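Local coordinates for putative sugar binding protein (Bacteroides vulgatus ATCC 8482, PDB 3KEZ) that probably binds sugars at the outer membrane as a calcium-binding, SusD-family nutrient-capture protein, at residues L85-L96 against A119-L130. Sequence-based numbering, arbitrary orientation.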
loop_
_atom_site.group_PDB
_atom_site.type_symbol
_atom_site.label_atom_id
_atom_site.label_comp_id
_atom_site.label_asym_id
_atom_site.label_seq_id
_atom_site.Cartn_x
_atom_site.Cartn_y
_atom_site.Cartn_z
ATOM N N LEU A 85 -4.447 -1.674 12.873
ATOM C CA LEU A 85 -3.539 -0.531 12.757
ATOM C C LEU A 85 -3.254 0.127 14.124
ATOM O O LEU A 85 -2.107 0.498 14.410
ATOM C CB LEU A 85 -4.040 0.450 11.687
ATOM C CG LEU A 85 -3.904 -0.169 10.295
ATOM C CD1 LEU A 85 -4.689 0.558 9.255
ATOM C CD2 LEU A 85 -2.425 -0.363 9.874
ATOM N N TYR A 86 -4.265 0.242 14.995
ATOM C CA TYR A 86 -4.046 0.829 16.298
ATOM C C TYR A 86 -3.255 -0.111 17.200
ATOM O O TYR A 86 -2.453 0.340 18.034
ATOM C CB TYR A 86 -5.359 1.295 16.962
ATOM C CG TYR A 86 -5.690 2.720 16.534
ATOM C CD1 TYR A 86 -4.829 3.797 16.847
ATOM C CD2 TYR A 86 -6.808 2.982 15.743
ATOM C CE1 TYR A 86 -5.096 5.068 16.416
ATOM C CE2 TYR A 86 -7.094 4.253 15.308
ATOM C CZ TYR A 86 -6.242 5.295 15.632
ATOM O OH TYR A 86 -6.568 6.550 15.219
ATOM N N SER A 87 -3.453 -1.417 17.038
ATOM C CA SER A 87 -2.589 -2.402 17.712
ATOM C C SER A 87 -1.111 -2.226 17.364
ATOM O O SER A 87 -0.247 -2.154 18.249
ATOM C CB SER A 87 -3.030 -3.807 17.332
ATOM O OG SER A 87 -2.223 -4.758 17.965
ATOM N N ILE A 88 -0.826 -2.172 16.067
ATOM C CA ILE A 88 0.490 -1.905 15.546
ATOM C C ILE A 88 1.080 -0.581 16.111
ATOM O O ILE A 88 2.206 -0.547 16.660
ATOM C CB ILE A 88 0.458 -1.886 13.980
ATOM C CG1 ILE A 88 0.222 -3.288 13.429
ATOM C CG2 ILE A 88 1.732 -1.228 13.425
ATOM C CD1 ILE A 88 -0.280 -3.291 12.001
ATOM N N ILE A 89 0.326 0.500 15.984
ATOM C CA ILE A 89 0.755 1.801 16.565
ATOM C C ILE A 89 1.051 1.705 18.082
ATOM O O ILE A 89 2.053 2.227 18.555
ATOM C CB ILE A 89 -0.322 2.945 16.302
ATOM C CG1 ILE A 89 -0.414 3.234 14.793
ATOM C CG2 ILE A 89 -0.007 4.157 17.197
ATOM C CD1 ILE A 89 -1.619 4.171 14.329
ATOM N N GLN A 90 0.194 1.042 18.845
ATOM C CA GLN A 90 0.472 0.895 20.299
ATOM C C GLN A 90 1.828 0.240 20.566
ATOM O O GLN A 90 2.554 0.671 21.443
ATOM C CB GLN A 90 -0.605 0.074 21.020
ATOM C CG GLN A 90 -1.860 0.790 21.355
ATOM C CD GLN A 90 -1.669 1.853 22.413
ATOM O OE1 GLN A 90 -1.487 1.552 23.597
ATOM N NE2 GLN A 90 -1.727 3.100 21.997
ATOM N N ASN A 91 2.172 -0.811 19.813
ATOM C CA ASN A 91 3.476 -1.478 20.015
ATOM C C ASN A 91 4.674 -0.675 19.505
ATOM O O ASN A 91 5.804 -0.773 20.058
ATOM C CB ASN A 91 3.420 -2.900 19.436
ATOM C CG ASN A 91 2.582 -3.831 20.317
ATOM O OD1 ASN A 91 3.015 -4.213 21.391
ATOM N ND2 ASN A 91 1.361 -4.125 19.895
ATOM N N CYS A 92 4.450 0.119 18.456
ATOM C CA CYS A 92 5.452 1.078 18.025
ATOM C C CYS A 92 5.716 2.090 19.131
ATOM O O CYS A 92 6.850 2.380 19.416
ATOM C CB CYS A 92 5.027 1.822 16.766
ATOM S SG CYS A 92 4.960 0.784 15.249
ATOM N N ASN A 93 4.648 2.637 19.728
ATOM C CA ASN A 93 4.737 3.541 20.886
ATOM C C ASN A 93 5.470 2.934 22.049
ATOM O O ASN A 93 6.317 3.593 22.654
ATOM C CB ASN A 93 3.336 3.979 21.339
ATOM C CG ASN A 93 2.627 4.812 20.280
ATOM O OD1 ASN A 93 3.265 5.247 19.310
ATOM N ND2 ASN A 93 1.325 5.046 20.450
ATOM N N LEU A 94 5.166 1.671 22.352
ATOM C CA LEU A 94 5.897 0.940 23.390
ATOM C C LEU A 94 7.391 0.999 23.120
ATOM O O LEU A 94 8.181 1.324 24.030
ATOM C CB LEU A 94 5.434 -0.517 23.488
ATOM C CG LEU A 94 6.135 -1.383 24.543
ATOM C CD1 LEU A 94 5.916 -0.842 25.973
ATOM C CD2 LEU A 94 5.677 -2.830 24.439
ATOM N N ILE A 95 7.787 0.714 21.885
ATOM C CA ILE A 95 9.195 0.760 21.527
ATOM C C ILE A 95 9.725 2.182 21.688
ATOM O O ILE A 95 10.781 2.408 22.293
ATOM C CB ILE A 95 9.456 0.294 20.067
ATOM C CG1 ILE A 95 9.370 -1.216 19.982
ATOM C CG2 ILE A 95 10.862 0.772 19.555
ATOM C CD1 ILE A 95 9.207 -1.770 18.519
ATOM N N LEU A 96 8.998 3.138 21.129
ATOM C CA LEU A 96 9.533 4.499 20.979
ATOM C C LEU A 96 9.666 5.199 22.331
ATOM O O LEU A 96 10.591 5.980 22.516
ATOM C CB LEU A 96 8.714 5.310 19.961
ATOM C CG LEU A 96 8.935 4.781 18.541
ATOM C CD1 LEU A 96 7.973 5.399 17.544
ATOM C CD2 LEU A 96 10.462 4.961 18.143
ATOM N N ALA A 119 10.349 1.123 13.965
ATOM C CA ALA A 119 9.164 1.500 14.745
ATOM C C ALA A 119 8.531 2.806 14.260
ATOM O O ALA A 119 7.300 2.903 14.141
ATOM C CB ALA A 119 9.520 1.607 16.210
ATOM N N LEU A 120 9.374 3.800 13.968
ATOM C CA LEU A 120 8.936 5.074 13.405
ATOM C C LEU A 120 8.300 4.909 12.008
ATOM O O LEU A 120 7.231 5.439 11.767
ATOM C CB LEU A 120 10.104 6.063 13.319
ATOM C CG LEU A 120 10.479 6.698 14.663
ATOM C CD1 LEU A 120 11.843 7.364 14.615
ATOM C CD2 LEU A 120 9.381 7.705 15.058
ATOM N N ALA A 121 8.966 4.186 11.104
ATOM C CA ALA A 121 8.418 3.953 9.776
ATOM C C ALA A 121 7.073 3.238 9.802
ATOM O O ALA A 121 6.129 3.638 9.125
ATOM C CB ALA A 121 9.445 3.196 8.899
ATOM N N ILE A 122 6.970 2.206 10.631
ATOM C CA ILE A 122 5.768 1.443 10.805
ATOM C C ILE A 122 4.650 2.309 11.384
ATOM O O ILE A 122 3.564 2.272 10.886
ATOM C CB ILE A 122 6.014 0.174 11.651
ATOM C CG1 ILE A 122 6.862 -0.801 10.830
ATOM C CG2 ILE A 122 4.720 -0.562 11.998
ATOM C CD1 ILE A 122 7.497 -1.958 11.628
ATOM N N ARG A 123 4.932 3.128 12.393
ATOM C CA ARG A 123 3.902 4.014 12.935
ATOM C C ARG A 123 3.388 4.991 11.879
ATOM O O ARG A 123 2.196 5.260 11.833
ATOM C CB ARG A 123 4.376 4.774 14.179
ATOM C CG ARG A 123 3.235 5.504 14.909
ATOM C CD ARG A 123 3.698 5.978 16.283
ATOM N NE ARG A 123 4.687 7.050 16.174
ATOM C CZ ARG A 123 5.317 7.635 17.196
ATOM N NH1 ARG A 123 5.071 7.260 18.453
ATOM N NH2 ARG A 123 6.180 8.621 16.952
ATOM N N GLY A 124 4.301 5.541 11.067
ATOM C CA GLY A 124 3.927 6.438 9.976
ATOM C C GLY A 124 3.052 5.746 8.932
ATOM O O GLY A 124 2.044 6.301 8.495
HETATM N N MSE A 125 3.466 4.542 8.523
HETATM C CA MSE A 125 2.691 3.717 7.618
HETATM C C MSE A 125 1.313 3.451 8.161
HETATM O O MSE A 125 0.306 3.583 7.441
HETATM C CB MSE A 125 3.410 2.394 7.347
HETATM C CG MSE A 125 2.683 1.496 6.388
HETATM SE SE MSE A 125 3.601 -0.234 6.328
HETATM C CE MSE A 125 5.394 0.381 5.852
ATOM N N ALA A 126 1.254 3.027 9.411
ATOM C CA ALA A 126 -0.039 2.613 9.982
ATOM C C ALA A 126 -0.983 3.818 10.114
ATOM O O ALA A 126 -2.187 3.709 9.806
ATOM C CB ALA A 126 0.158 1.909 11.333
ATOM N N LEU A 127 -0.455 4.963 10.565
ATOM C CA LEU A 127 -1.291 6.153 10.698
ATOM C C LEU A 127 -1.687 6.669 9.296
ATOM O O LEU A 127 -2.813 7.113 9.108
ATOM C CB LEU A 127 -0.636 7.257 11.538
ATOM C CG LEU A 127 -1.411 8.590 11.765
ATOM C CD1 LEU A 127 -2.769 8.308 12.349
ATOM C CD2 LEU A 127 -0.570 9.522 12.673
ATOM N N PHE A 128 -0.800 6.549 8.312
ATOM C CA PHE A 128 -1.148 6.913 6.919
ATOM C C PHE A 128 -2.322 6.057 6.418
ATOM O O PHE A 128 -3.291 6.588 5.854
ATOM C CB PHE A 128 0.073 6.802 6.001
ATOM C CG PHE A 128 -0.205 7.121 4.547
ATOM C CD1 PHE A 128 -0.649 8.369 4.158
ATOM C CD2 PHE A 128 0.041 6.171 3.547
ATOM C CE1 PHE A 128 -0.837 8.669 2.802
ATOM C CE2 PHE A 128 -0.173 6.459 2.229
ATOM C CZ PHE A 128 -0.578 7.704 1.847
ATOM N N ASP A 129 -2.275 4.748 6.665
ATOM C CA ASP A 129 -3.370 3.892 6.245
ATOM C C ASP A 129 -4.669 4.251 6.960
ATOM O O ASP A 129 -5.727 4.319 6.330
ATOM C CB ASP A 129 -3.014 2.395 6.380
ATOM C CG ASP A 129 -2.354 1.845 5.141
ATOM O OD1 ASP A 129 -2.883 2.154 4.056
ATOM O OD2 ASP A 129 -1.304 1.141 5.227
ATOM N N LEU A 130 -4.618 4.502 8.263
ATOM C CA LEU A 130 -5.835 4.900 8.963
ATOM C C LEU A 130 -6.362 6.210 8.344
ATOM O O LEU A 130 -7.543 6.364 8.142
ATOM C CB LEU A 130 -5.622 5.076 10.480
ATOM C CG LEU A 130 -5.537 3.829 11.377
ATOM C CD1 LEU A 130 -4.919 4.199 12.727
ATOM C CD2 LEU A 130 -6.905 3.224 11.590
#
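C92 lies against A119, I89 against R123 and L85 against A126 where segments 85-96 and 119-130, on helices 80-96 and 109-134, run nearly antiparallel, with axes 9.0 Å apart at closest approach and 153° between their directions, a helical pair of the TPR-like SusD fold. Two knobs interlock at the middle of the interface, knobs-into-holes: I89 sits among R123, A126, L127 and L130, while R123 fits among I89, C92, N93 and L96. R123 swings CG away from the backbone N (chi1 -169°) and bends at chi3, which lays the guanidinium against L96. L96 CD1 rests centrally over one face, 3.5 Å from R123 CZ. R123 NH1 gives N93 OD1 a nearly straight 2.8 Å hydrogen bond in the guanidinium plane, and its NE forms a salt bridge with D176 of helix 166-183. A leucine at R123 would probably leave N93 OD1 without this donor and remove the charge that R123 NE offers D176. Between the helices, I88 CG2 and I122 CG2 meet tightly at 3.4 Å, backed by helix 20-34. Y86 OH hydrogen-bonds to P149 O, and L130 CD1 makes a CH-pi contact over the Y86 ring, 3.5 Å from its centroid.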